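Local coordinates for protein DNA ligase (Archaeoglobus fulgidus, PDB 3GDE) that probably seals nicks in double-stranded DNA during replication, recombination and repair, using ATP to join a 3'-hydroxyl end to a 5'-phosphate end, at residues Trp57-Leu62 against Leu274-Asn279; Met218-His223 against Asp346-Asp351; His223-Met228 against Thr268-Arg273; Gln259-Gly264 against Gly295-Gly300. One frame throughout, in Å; residues are numbered along the deposited sequence.

Contact 1. Residues Trp57-Leu62 against Leu274-Asn279; sequences WDEREL and LENVTN
The carboxylate of Glu59 stacks on the side-chain amide of Asn276, with the two planes 19° apart. Glu59 CD lies 4.0 Å from Asn276 CG. The Glu59 chain bends at chi2 (-124°), which turns its CD toward the amide. No direct hydrogen bond joins the two loops. Water 1 bridges them instead: it accepts from Asn279 N at 3.0 Å and makes weak bonds to Asn276 O and Glu59 OE1. Beside this, the backbones come close, with Trp57 CA 3.1 Å from Leu274 O. Trp57 CB meets Leu274 CB at 4.4 Å. The Trp57 indole leads away from 274-279; its NE1 bonds to Asn198 O and its ring packs on Pro225 and Tyr270. Within 57-62 the loop is braced by charge. Asp58 OD1 takes Arg60 N at 2.7 Å, an Asx turn, and also Arg60 NE. Arg60 NH2 completes a side-on salt bridge to Asp58 OD2 at 2.7 Å. The contact brings the N-terminal DNA ligase region against the adenylation domain in this closed conformation. With only water-mediated and packing contacts between the two loops, its chemistry is consistent with an interface that can part when the domains rearrange.

Contact 2. Residues Met218-His223 against Asp346-Asp351; sequences MKIEIH and DGECID
Ile220 N donates to Glu348 OE2 at 2.8 Å, the one hydrogen bond between these two loops. The loop 218-223 leads from helix 200-216 toward strand 230-233 and here closes on a loop of the adenylation domain, between strand 344-345 and helix 354-364. The N-H reaches OE2 on its anti side, 19° out of the carboxylate plane, with an angle at hydrogen of 152°. The Glu348 chain is extended beyond CG (chi2 -169°), and this carries CD toward the Ile220 backbone. OE2 also lies 3.1 Å from Lys219 CA. The Lys219 side chain crosses Glu348 at about a right angle, with its CB 3.6 Å from OE2, and then runs away from the contact. Ile220 crosses Glu348 obliquely, with its CB 3.8 Å from Glu348 CG. Ile220 CD1 also reaches Glu348 CG, at 3.9 Å. Ile220 is buried, and Ile196, Val226, Ile297 and Tyr344 also touch it. Farther in, the two isoleucines meet tip to tip, with Ile220 CD1 3.9 Å from Ile350 CG2.

Contact 3. Residues His223-Met228 against Thr268-Arg273; sequences HIPVRM and TIYSRR. With PO4 (phosphate ion), chain B.
Pro225 lies over one face of the Tyr270 ring. Its CB stands 3.8 Å from the ring centroid and 11° off the normal, a CH-pi contact, while its CD meets Tyr270 CZ near the hydroxyl. The ring's far end reaches loop 223-228 by a polar bond: Tyr270 OH donates to His223 O at 2.7 Å, from a point above the carbonyl plane, 37° out of it. One tyrosine thus packs with its face and bonds with its tip. The extended chain of Met228 brings SD and CE to the backbone of Ser271 and Arg272. CE is 3.4 Å from Ser271 O, and SD is 3.8 Å from Arg272 CA. Water 2 accepts from Met228 N and donates to Arg272 O. The guanidinium groups of Arg272 and Arg273 lie face to face, each CZ over the other's centre, and Arg272 NH1 makes a weak bond of 3.3 Å to phosphate O1. Arg414 and Lys420 also bind this phosphate; with Arg272 they are predicted ATP-binding residues, so the ion probably marks a phosphate site. Strand 268-271 pairs with strand 256-262, and the His261 ring meets Tyr270 at about 90°. Ile269 packs on helix 282-291, and Arg227 touches helix 187-197.

Contact 4. Residues Gln259-Gly264 against Gly295-Gly300; sequences QVHWDG and GVILDG
Val260 and Leu298 form a hydrogen-bonded antiparallel pair, each N donating to the other's O at 2.8 Å. Trp262 N adds a bond of 2.9 Å to Val296 O. Trp262 O accepts from Val296 N and, weakly, from Gly295 N. Gly295 and Val296 therefore both face Trp262, a G1 beta bulge, and Gly295 has the positive phi (92°) that suits glycine there. The side chains continue the polar network on the face of Gln259, His261, Ile297 and Asp299. His261 NE2 donates to Gln259 OE1 at 2.8 Å. The amide and carboxylate of Gln259 and Asp299 are nearly coplanar, but Gln259 NE2 to Asp299 OD1 is a weak bond of 3.5 Å; Gln259 NE2 also bonds to Val226 O. Asp299 OD2 has stronger partners in Arg257, by a salt bridge, and Tyr409. Ile297 covers one face of the His261 ring, with its CG2 3.6 Å from the centroid, offset toward the rim. Its CG1 is only 3.0 Å from His261 ND1, which is tight packing. On the opposite face of the sheet, that of Val260, Trp262, Val296 and Leu298, Val260 and Trp262 pack on Ile288 of helix 282-291, and Val260 and Leu298 on Phe339. This is an antiparallel strand pair in the adenylation domain, with its Asp299 end beside Arg257 and Phe340, predicted ATP-binding residues.

Contacts 3 and 4 are buried, contact 2 is partly buried and contact 1 lies at the surface. Their chemistry follows this. Contact 4 is held by regular strand bonds, contact 3 by a ring face, one hydroxyl and a methionine, contact 2 by one carboxylate bond and isoleucine packing, and contact 1 by water and stacking. Strands 256-262 and 268-271 are neighbours, so contacts 3 and 4 reach the same sheet. Contacts 2 and 3 share His223. Contact 2 also joins contact 4 through Asp346 N and Gly295 O, 3.0 Å apart. Contact 1 meets contact 3 where Thr278 OG1 is hydrogen-bonded to Ile269 N, which ties loop 274-279 to strand 268-271.

Contact 1. Residues Trp57-Leu62 against Leu274-Asn279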
loop_
_atom_site.group_PDB
_atom_site.type_symbol
_atom_site.label_atom_id
_atom_site.label_comp_id
_atom_site.label_asym_id
_atom_site.label_seq_id
_atom_site.Cartn_x
_atom_site.Cartn_y
_atom_site.Cartn_z
ATOM N N TRP A 57 5.700 6.139 1.315
ATOM C CA TRP A 57 5.602 7.474 1.888
ATOM C C TRP A 57 6.718 8.415 1.437
ATOM O O TRP A 57 6.597 9.636 1.564
ATOM C CB TRP A 57 5.584 7.369 3.404
ATOM C CG TRP A 57 6.773 6.663 3.972
ATOM C CD1 TRP A 57 6.885 5.328 4.237
ATOM C CD2 TRP A 57 8.016 7.263 4.375
ATOM N NE1 TRP A 57 8.121 5.060 4.775
ATOM C CE2 TRP A 57 8.837 6.226 4.870
ATOM C CE3 TRP A 57 8.511 8.574 4.367
ATOM C CZ2 TRP A 57 10.134 6.452 5.345
ATOM C CZ3 TRP A 57 9.802 8.806 4.841
ATOM C CH2 TRP A 57 10.599 7.742 5.325
ATOM N N ASP A 58 7.817 7.832 0.961
ATOM C CA ASP A 58 8.905 8.565 0.334
ATOM C C ASP A 58 8.336 9.257 -0.909
ATOM O O ASP A 58 7.558 8.666 -1.645
ATOM C CB ASP A 58 10.024 7.575 -0.038
ATOM C CG ASP A 58 11.307 8.254 -0.523
ATOM O OD1 ASP A 58 11.247 9.230 -1.304
ATOM O OD2 ASP A 58 12.397 7.779 -0.134
ATOM N N GLU A 59 8.701 10.512 -1.127
ATOM C CA GLU A 59 8.213 11.237 -2.304
ATOM C C GLU A 59 8.776 10.692 -3.626
ATOM O O GLU A 59 8.169 10.889 -4.669
ATOM C CB GLU A 59 8.437 12.757 -2.183
ATOM C CG GLU A 59 7.563 13.436 -1.112
ATOM C CD GLU A 59 6.704 14.577 -1.664
ATOM O OE1 GLU A 59 5.749 14.291 -2.432
ATOM O OE2 GLU A 59 6.973 15.757 -1.311
ATOM N N ARG A 60 9.908 9.991 -3.572
ATOM C CA ARG A 60 10.506 9.370 -4.766
ATOM C C ARG A 60 9.722 8.161 -5.301
ATOM O O ARG A 60 9.373 7.252 -4.552
ATOM C CB ARG A 60 11.964 8.977 -4.512
ATOM C CG ARG A 60 12.919 10.159 -4.357
ATOM C CD ARG A 60 14.291 9.707 -3.881
ATOM N NE ARG A 60 14.212 9.053 -2.583
ATOM C CZ ARG A 60 15.224 8.439 -1.973
ATOM N NH1 ARG A 60 16.424 8.382 -2.535
ATOM N NH2 ARG A 60 15.029 7.881 -0.783
ATOM N N GLU A 61 9.444 8.194 -6.603
ATOM C CA GLU A 61 8.884 7.080 -7.371
ATOM C C GLU A 61 9.754 6.924 -8.617
ATOM O O GLU A 61 10.187 7.934 -9.181
ATOM C CB GLU A 61 7.476 7.429 -7.855
ATOM C CG GLU A 61 6.329 7.090 -6.926
ATOM C CD GLU A 61 4.977 7.410 -7.564
ATOM O OE1 GLU A 61 4.618 8.621 -7.623
ATOM O OE2 GLU A 61 4.283 6.455 -8.015
ATOM N N LEU A 62 9.990 5.684 -9.061
ATOM C CA LEU A 62 10.697 5.440 -10.330
ATOM C C LEU A 62 9.974 6.070 -11.531
ATOM O O LEU A 62 10.603 6.723 -12.362
ATOM C CB LEU A 62 10.901 3.938 -10.602
ATOM C CG LEU A 62 12.150 3.168 -10.157
ATOM C CD1 LEU A 62 12.204 1.807 -10.871
ATOM C CD2 LEU A 62 13.470 3.956 -10.339
ATOM N N LEU A 274 -0.502 5.807 3.598
ATOM C CA LEU A 274 0.703 6.582 3.823
ATOM C C LEU A 274 1.348 7.121 2.544
ATOM O O LEU A 274 2.565 7.115 2.423
ATOM C CB LEU A 274 1.719 5.818 4.695
ATOM C CG LEU A 274 1.248 5.296 6.056
ATOM C CD1 LEU A 274 2.366 4.528 6.721
ATOM C CD2 LEU A 274 0.759 6.411 6.968
ATOM N N GLU A 275 0.527 7.583 1.602
ATOM C CA GLU A 275 1.007 8.403 0.495
ATOM C C GLU A 275 1.164 9.817 1.031
ATOM O O GLU A 275 0.305 10.293 1.783
ATOM C CB GLU A 275 0.007 8.411 -0.671
ATOM C CG GLU A 275 0.495 9.142 -1.936
ATOM C CD GLU A 275 -0.641 9.689 -2.828
ATOM O OE1 GLU A 275 -1.820 9.288 -2.646
ATOM O OE2 GLU A 275 -0.350 10.525 -3.726
ATOM N N ASN A 276 2.258 10.479 0.649
ATOM C CA ASN A 276 2.474 11.890 0.965
ATOM C C ASN A 276 1.529 12.749 0.109
ATOM O O ASN A 276 1.711 12.883 -1.104
ATOM C CB ASN A 276 3.949 12.269 0.748
ATOM C CG ASN A 276 4.330 13.609 1.382
ATOM O OD1 ASN A 276 5.438 13.764 1.905
ATOM N ND2 ASN A 276 3.430 14.579 1.326
ATOM N N VAL A 277 0.504 13.304 0.746
ATOM C CA VAL A 277 -0.530 14.072 0.041
ATOM C C VAL A 277 -0.474 15.558 0.438
ATOM O O VAL A 277 -1.423 16.310 0.216
ATOM C CB VAL A 277 -1.970 13.484 0.293
ATOM C CG1 VAL A 277 -2.143 12.112 -0.358
ATOM C CG2 VAL A 277 -2.296 13.414 1.794
ATOM N N THR A 278 0.647 15.969 1.021
ATOM C CA THR A 278 0.842 17.340 1.520
ATOM C C THR A 278 0.630 18.435 0.459
ATOM O O THR A 278 -0.091 19.400 0.705
ATOM C CB THR A 278 2.235 17.495 2.155
ATOM O OG1 THR A 278 2.459 16.401 3.048
ATOM C CG2 THR A 278 2.354 18.809 2.932
ATOM N N ASN A 279 1.251 18.272 -0.709
ATOM C CA ASN A 279 1.166 19.262 -1.788
ATOM C C ASN A 279 -0.225 19.337 -2.416
ATOM O O ASN A 279 -0.577 20.344 -3.040
ATOM C CB ASN A 279 2.228 18.995 -2.869
ATOM C CG ASN A 279 3.642 19.116 -2.336
ATOM O OD1 ASN A 279 3.883 19.772 -1.320
ATOM N ND2 ASN A 279 4.586 18.465 -3.005
HETATM O O HOH W 1 2.790 15.758 -1.359
#

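Contact 2. Residues Met218-His223 against Asp346-Asp351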
loop_
_atom_site.group_PDB
_atom_site.type_symbol
_atom_site.label_atom_id
_atom_site.label_comp_id
_atom_site.label_asym_id
_atom_site.label_seq_id
_atom_site.Cartn_x
_atom_site.Cartn_y
_atom_site.Cartn_z
ATOM N N MET A 218 13.914 2.490 19.143
ATOM C CA MET A 218 13.408 3.324 18.045
ATOM C C MET A 218 12.114 4.053 18.431
ATOM O O MET A 218 11.214 3.479 19.054
ATOM C CB MET A 218 13.224 2.513 16.759
ATOM C CG MET A 218 14.514 1.903 16.232
ATOM S SD MET A 218 14.376 1.148 14.608
ATOM C CE MET A 218 14.510 2.587 13.550
ATOM N N LYS A 219 12.045 5.331 18.072
ATOM C CA LYS A 219 10.906 6.178 18.419
ATOM C C LYS A 219 10.264 6.792 17.180
ATOM O O LYS A 219 10.877 6.848 16.106
ATOM C CB LYS A 219 11.331 7.309 19.368
ATOM C CG LYS A 219 11.840 6.876 20.715
ATOM C CD LYS A 219 12.536 8.046 21.390
ATOM C CE LYS A 219 13.287 7.609 22.648
ATOM N NZ LYS A 219 14.133 8.729 23.170
ATOM N N ILE A 220 9.024 7.248 17.348
ATOM C CA ILE A 220 8.343 8.062 16.351
ATOM C C ILE A 220 9.099 9.380 16.206
ATOM O O ILE A 220 9.442 10.015 17.197
ATOM C CB ILE A 220 6.869 8.360 16.766
ATOM C CG1 ILE A 220 6.070 7.059 16.910
ATOM C CG2 ILE A 220 6.208 9.321 15.781
ATOM C CD1 ILE A 220 4.753 7.206 17.648
ATOM N N GLU A 221 9.373 9.767 14.966
ATOM C CA GLU A 221 9.894 11.089 14.684
ATOM C C GLU A 221 8.994 11.807 13.684
ATOM O O GLU A 221 8.436 11.183 12.769
ATOM C CB GLU A 221 11.375 11.052 14.246
ATOM C CG GLU A 221 11.731 10.077 13.146
ATOM C CD GLU A 221 13.244 9.820 13.042
ATOM O OE1 GLU A 221 13.765 8.955 13.791
ATOM O OE2 GLU A 221 13.907 10.474 12.198
ATOM N N ILE A 222 8.840 13.117 13.883
ATOM C CA ILE A 222 7.960 13.927 13.050
ATOM C C ILE A 222 8.396 13.897 11.583
ATOM O O ILE A 222 9.590 14.015 11.263
ATOM C CB ILE A 222 7.824 15.388 13.559
ATOM C CG1 ILE A 222 7.259 15.409 14.976
ATOM C CG2 ILE A 222 6.892 16.191 12.647
ATOM C CD1 ILE A 222 7.063 16.809 15.561
ATOM N N HIS A 223 7.397 13.718 10.717
ATOM C CA HIS A 223 7.547 13.624 9.266
ATOM C C HIS A 223 7.905 12.208 8.786
ATOM O O HIS A 223 7.976 11.953 7.584
ATOM C CB HIS A 223 8.467 14.728 8.695
ATOM C CG HIS A 223 8.022 16.119 9.048
ATOM N ND1 HIS A 223 8.760 16.961 9.853
ATOM C CD2 HIS A 223 6.892 16.800 8.734
ATOM C CE1 HIS A 223 8.113 18.103 10.009
ATOM N NE2 HIS A 223 6.978 18.032 9.336
ATOM N N ASP A 346 5.580 16.539 21.533
ATOM C CA ASP A 346 6.986 16.642 21.942
ATOM C C ASP A 346 7.511 15.342 22.571
ATOM O O ASP A 346 7.901 15.289 23.745
ATOM C CB ASP A 346 7.217 17.882 22.815
ATOM C CG ASP A 346 6.989 19.174 22.042
ATOM O OD1 ASP A 346 7.665 19.370 20.999
ATOM O OD2 ASP A 346 6.128 19.984 22.465
ATOM N N GLY A 347 7.510 14.296 21.747
ATOM C CA GLY A 347 7.825 12.944 22.179
ATOM C C GLY A 347 6.636 12.030 21.943
ATOM O O GLY A 347 5.484 12.478 21.935
ATOM N N GLU A 348 6.928 10.745 21.744
ATOM C CA GLU A 348 5.913 9.698 21.645
ATOM C C GLU A 348 4.920 9.817 22.786
ATOM O O GLU A 348 5.310 10.153 23.912
ATOM C CB GLU A 348 6.562 8.325 21.746
ATOM C CG GLU A 348 7.259 7.858 20.502
ATOM C CD GLU A 348 7.656 6.391 20.580
ATOM O OE1 GLU A 348 7.605 5.792 21.674
ATOM O OE2 GLU A 348 8.024 5.826 19.538
ATOM N N CYS A 349 3.647 9.542 22.493
ATOM C CA CYS A 349 2.597 9.535 23.520
ATOM C C CYS A 349 1.547 8.455 23.238
ATOM O O CYS A 349 0.471 8.436 23.841
ATOM C CB CYS A 349 1.964 10.925 23.685
ATOM S SG CYS A 349 0.986 11.535 22.292
ATOM N N ILE A 350 1.900 7.540 22.337
ATOM C CA ILE A 350 1.078 6.382 21.994
ATOM C C ILE A 350 0.911 5.369 23.124
ATOM O O ILE A 350 -0.042 4.589 23.110
ATOM C CB ILE A 350 1.591 5.651 20.724
ATOM C CG1 ILE A 350 3.065 5.246 20.851
ATOM C CG2 ILE A 350 1.364 6.509 19.488
ATOM C CD1 ILE A 350 3.472 4.055 19.966
ATOM N N ASP A 351 1.819 5.383 24.102
ATOM C CA ASP A 351 1.736 4.459 25.244
ATOM C C ASP A 351 0.722 4.874 26.311
ATOM O O ASP A 351 0.362 4.058 27.161
ATOM C CB ASP A 351 3.114 4.218 25.882
ATOM C CG ASP A 351 4.048 3.394 24.996
ATOM O OD1 ASP A 351 3.588 2.759 24.024
ATOM O OD2 ASP A 351 5.260 3.371 25.286
#

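Contact 3. Residues His223-Met228 against Thr268-Arg273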
loop_
_atom_site.group_PDB
_atom_site.type_symbol
_atom_site.label_atom_id
_atom_site.label_comp_id
_atom_site.label_asym_id
_atom_site.label_seq_id
_atom_site.Cartn_x
_atom_site.Cartn_y
_atom_site.Cartn_z
ATOM N N HIS A 223 7.397 13.718 10.717
ATOM C CA HIS A 223 7.547 13.624 9.266
ATOM C C HIS A 223 7.905 12.208 8.786
ATOM O O HIS A 223 7.976 11.953 7.584
ATOM C CB HIS A 223 8.467 14.728 8.695
ATOM C CG HIS A 223 8.022 16.119 9.048
ATOM N ND1 HIS A 223 8.760 16.961 9.853
ATOM C CD2 HIS A 223 6.892 16.800 8.734
ATOM C CE1 HIS A 223 8.113 18.103 10.009
ATOM N NE2 HIS A 223 6.978 18.032 9.336
ATOM N N ILE A 224 8.093 11.287 9.728
ATOM C CA ILE A 224 8.150 9.866 9.383
ATOM C C ILE A 224 6.849 9.189 9.814
ATOM O O ILE A 224 6.537 9.127 11.008
ATOM C CB ILE A 224 9.428 9.159 9.928
ATOM C CG1 ILE A 224 10.654 9.680 9.167
ATOM C CG2 ILE A 224 9.319 7.632 9.779
ATOM C CD1 ILE A 224 11.975 9.338 9.788
ATOM N N PRO A 225 6.081 8.687 8.831
ATOM C CA PRO A 225 4.736 8.193 9.091
ATOM C C PRO A 225 4.741 6.944 9.937
ATOM O O PRO A 225 5.630 6.098 9.814
ATOM C CB PRO A 225 4.197 7.877 7.690
ATOM C CG PRO A 225 5.423 7.591 6.891
ATOM C CD PRO A 225 6.448 8.546 7.410
ATOM N N VAL A 226 3.745 6.854 10.804
ATOM C CA VAL A 226 3.519 5.658 11.580
ATOM C C VAL A 226 2.244 4.956 11.107
ATOM O O VAL A 226 1.261 5.601 10.714
ATOM C CB VAL A 226 3.650 5.899 13.129
ATOM C CG1 VAL A 226 4.001 7.358 13.462
ATOM C CG2 VAL A 226 2.448 5.365 13.932
ATOM N N ARG A 227 2.300 3.629 11.085
ATOM C CA ARG A 227 1.180 2.827 10.632
ATOM C C ARG A 227 -0.005 3.090 11.543
ATOM O O ARG A 227 0.113 3.002 12.766
ATOM C CB ARG A 227 1.545 1.351 10.651
ATOM C CG ARG A 227 0.929 0.580 9.532
ATOM C CD ARG A 227 1.598 0.905 8.215
ATOM N NE ARG A 227 2.578 -0.106 7.828
ATOM C CZ ARG A 227 2.265 -1.261 7.252
ATOM N NH1 ARG A 227 0.999 -1.567 7.006
ATOM N NH2 ARG A 227 3.217 -2.121 6.934
ATOM N N MET A 228 -1.137 3.445 10.952
ATOM C CA MET A 228 -2.304 3.816 11.746
ATOM C C MET A 228 -2.887 2.632 12.520
ATOM O O MET A 228 -2.858 1.490 12.050
ATOM C CB MET A 228 -3.374 4.449 10.858
ATOM C CG MET A 228 -2.932 5.744 10.215
ATOM S SD MET A 228 -3.961 6.057 8.796
ATOM C CE MET A 228 -3.387 7.690 8.310
ATOM N N THR A 268 3.735 17.829 6.995
ATOM C CA THR A 268 3.498 16.705 6.083
ATOM C C THR A 268 2.179 16.021 6.428
ATOM O O THR A 268 1.819 15.885 7.607
ATOM C CB THR A 268 4.624 15.644 6.089
ATOM O OG1 THR A 268 4.956 15.305 7.435
ATOM C CG2 THR A 268 5.869 16.136 5.342
ATOM N N ILE A 269 1.465 15.602 5.390
ATOM C CA ILE A 269 0.206 14.875 5.544
ATOM C C ILE A 269 0.308 13.548 4.801
ATOM O O ILE A 269 0.647 13.508 3.614
ATOM C CB ILE A 269 -1.010 15.696 5.020
ATOM C CG1 ILE A 269 -1.064 17.083 5.680
ATOM C CG2 ILE A 269 -2.336 14.928 5.232
ATOM C CD1 ILE A 269 -2.103 18.016 5.081
ATOM N N TYR A 270 0.035 12.467 5.520
ATOM C CA TYR A 270 -0.001 11.133 4.944
ATOM C C TYR A 270 -1.420 10.583 4.917
ATOM O O TYR A 270 -2.204 10.808 5.844
ATOM C CB TYR A 270 0.916 10.189 5.722
ATOM C CG TYR A 270 2.360 10.600 5.655
ATOM C CD1 TYR A 270 3.141 10.275 4.551
ATOM C CD2 TYR A 270 2.945 11.327 6.691
ATOM C CE1 TYR A 270 4.476 10.670 4.472
ATOM C CE2 TYR A 270 4.276 11.723 6.629
ATOM C CZ TYR A 270 5.037 11.385 5.513
ATOM O OH TYR A 270 6.357 11.763 5.442
ATOM N N SER A 271 -1.746 9.870 3.848
ATOM C CA SER A 271 -3.051 9.241 3.714
ATOM C C SER A 271 -3.107 7.902 4.471
ATOM O O SER A 271 -2.158 7.526 5.166
ATOM C CB SER A 271 -3.376 9.047 2.236
ATOM O OG SER A 271 -2.482 8.113 1.650
ATOM N N ARG A 272 -4.234 7.203 4.348
ATOM C CA ARG A 272 -4.465 5.907 5.001
ATOM C C ARG A 272 -3.392 4.894 4.618
ATOM O O ARG A 272 -2.944 4.126 5.464
ATOM C CB ARG A 272 -5.898 5.413 4.673
ATOM C CG ARG A 272 -6.236 3.920 4.792
ATOM C CD ARG A 272 -6.296 3.352 6.211
ATOM N NE ARG A 272 -5.119 2.520 6.387
ATOM C CZ ARG A 272 -5.089 1.193 6.429
ATOM N NH1 ARG A 272 -6.191 0.456 6.384
ATOM N NH2 ARG A 272 -3.914 0.607 6.556
ATOM N N ARG A 273 -2.975 4.920 3.351
ATOM C CA ARG A 273 -1.931 4.011 2.848
ATOM C C ARG A 273 -0.554 4.679 2.887
ATOM O O ARG A 273 0.422 4.183 2.302
ATOM C CB ARG A 273 -2.234 3.501 1.425
ATOM C CG ARG A 273 -3.709 3.417 0.979
ATOM C CD ARG A 273 -4.690 2.705 1.928
ATOM N NE ARG A 273 -4.378 1.316 2.266
ATOM C CZ ARG A 273 -5.275 0.430 2.719
ATOM N NH1 ARG A 273 -6.551 0.771 2.877
ATOM N NH2 ARG A 273 -4.899 -0.809 3.022
HETATM P P PO4 B . -9.678 0.366 7.179
HETATM O O1 PO4 B . -9.089 1.762 7.168
HETATM O O2 PO4 B . -10.115 0.073 8.590
HETATM O O3 PO4 B . -10.881 0.280 6.267
HETATM O O4 PO4 B . -8.629 -0.615 6.737
HETATM O O HOH W 2 -1.565 3.177 7.823
#

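Contact 4. Residues Gln259-Gly264 against Gly295-Gly300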
loop_
_atom_site.group_PDB
_atom_site.type_symbol
_atom_site.label_atom_id
_atom_site.label_comp_id
_atom_site.label_asym_id
_atom_site.label_seq_id
_atom_site.Cartn_x
_atom_site.Cartn_y
_atom_site.Cartn_z
ATOM N N GLN A 259 -2.804 11.415 8.509
ATOM C CA GLN A 259 -1.925 11.619 9.641
ATOM C C GLN A 259 -1.109 12.892 9.387
ATOM O O GLN A 259 -0.458 13.038 8.354
ATOM C CB GLN A 259 -1.043 10.390 9.818
ATOM C CG GLN A 259 -0.226 10.384 11.071
ATOM C CD GLN A 259 0.624 9.153 11.164
ATOM O OE1 GLN A 259 1.780 9.156 10.746
ATOM N NE2 GLN A 259 0.048 8.074 11.676
ATOM N N VAL A 260 -1.173 13.815 10.333
ATOM C CA VAL A 260 -0.613 15.155 10.164
ATOM C C VAL A 260 0.587 15.351 11.087
ATOM O O VAL A 260 0.490 15.129 12.299
ATOM C CB VAL A 260 -1.699 16.240 10.415
ATOM C CG1 VAL A 260 -1.082 17.638 10.528
ATOM C CG2 VAL A 260 -2.753 16.195 9.307
ATOM N N HIS A 261 1.712 15.750 10.493
ATOM C CA HIS A 261 2.968 15.944 11.213
ATOM C C HIS A 261 3.395 17.420 11.176
ATOM O O HIS A 261 3.472 18.020 10.099
ATOM C CB HIS A 261 4.070 15.089 10.582
ATOM C CG HIS A 261 3.833 13.616 10.669
ATOM N ND1 HIS A 261 4.596 12.789 11.464
ATOM C CD2 HIS A 261 2.935 12.818 10.047
ATOM C CE1 HIS A 261 4.175 11.544 11.334
ATOM N NE2 HIS A 261 3.167 11.535 10.480
ATOM N N TRP A 262 3.697 17.983 12.345
ATOM C CA TRP A 262 3.965 19.427 12.483
ATOM C C TRP A 262 4.304 19.818 13.933
ATOM O O TRP A 262 3.568 19.430 14.834
ATOM C CB TRP A 262 2.691 20.177 12.039
ATOM C CG TRP A 262 2.484 21.563 12.614
ATOM C CD1 TRP A 262 1.772 21.894 13.732
ATOM C CD2 TRP A 262 2.978 22.794 12.076
ATOM N NE1 TRP A 262 1.791 23.257 13.926
ATOM C CE2 TRP A 262 2.527 23.834 12.926
ATOM C CE3 TRP A 262 3.754 23.123 10.959
ATOM C CZ2 TRP A 262 2.834 25.182 12.693
ATOM C CZ3 TRP A 262 4.053 24.466 10.726
ATOM C CH2 TRP A 262 3.596 25.476 11.590
ATOM N N ASP A 263 5.374 20.545 14.248
ATOM C CA ASP A 263 6.690 20.665 13.615
ATOM C C ASP A 263 7.560 21.671 14.399
ATOM O O ASP A 263 8.375 21.222 15.202
ATOM C CB ASP A 263 6.690 20.971 12.131
ATOM C CG ASP A 263 8.099 21.065 11.582
ATOM O OD1 ASP A 263 9.019 20.451 12.167
ATOM O OD2 ASP A 263 8.289 21.759 10.578
ATOM N N GLY A 264 7.411 22.997 14.245
ATOM C CA GLY A 264 6.396 23.679 13.436
ATOM C C GLY A 264 6.995 24.671 12.443
ATOM O O GLY A 264 6.841 25.885 12.582
ATOM N N GLY A 295 4.780 20.710 16.973
ATOM C CA GLY A 295 5.421 19.600 17.695
ATOM C C GLY A 295 4.515 18.402 17.919
ATOM O O GLY A 295 4.657 17.692 18.915
ATOM N N VAL A 296 3.575 18.185 17.000
ATOM C CA VAL A 296 2.608 17.088 17.124
ATOM C C VAL A 296 2.524 16.187 15.891
ATOM O O VAL A 296 2.934 16.560 14.778
ATOM C CB VAL A 296 1.162 17.576 17.512
ATOM C CG1 VAL A 296 1.166 18.343 18.823
ATOM C CG2 VAL A 296 0.546 18.413 16.407
ATOM N N ILE A 297 1.993 14.987 16.113
ATOM C CA ILE A 297 1.573 14.110 15.032
ATOM C C ILE A 297 0.160 13.668 15.375
ATOM O O ILE A 297 -0.081 13.043 16.409
ATOM C CB ILE A 297 2.518 12.905 14.840
ATOM C CG1 ILE A 297 3.874 13.394 14.356
ATOM C CG2 ILE A 297 1.910 11.895 13.844
ATOM C CD1 ILE A 297 5.000 12.453 14.636
ATOM N N LEU A 298 -0.769 14.034 14.503
ATOM C CA LEU A 298 -2.192 13.828 14.759
ATOM C C LEU A 298 -2.804 12.810 13.810
ATOM O O LEU A 298 -2.440 12.762 12.637
ATOM C CB LEU A 298 -2.952 15.157 14.610
ATOM C CG LEU A 298 -2.533 16.359 15.458
ATOM C CD1 LEU A 298 -3.428 17.551 15.151
ATOM C CD2 LEU A 298 -2.565 16.042 16.943
ATOM N N ASP A 299 -3.742 12.026 14.335
ATOM C CA ASP A 299 -4.626 11.182 13.537
ATOM C C ASP A 299 -5.963 11.884 13.300
ATOM O O ASP A 299 -6.608 12.341 14.240
ATOM C CB ASP A 299 -4.877 9.849 14.251
ATOM C CG ASP A 299 -4.160 8.672 13.598
ATOM O OD1 ASP A 299 -3.114 8.865 12.905
ATOM O OD2 ASP A 299 -4.657 7.535 13.788
ATOM N N GLY A 300 -6.384 11.944 12.039
ATOM C CA GLY A 300 -7.619 12.619 11.681
ATOM C C GLY A 300 -8.384 12.087 10.478
ATOM O O GLY A 300 -7.946 11.180 9.775
#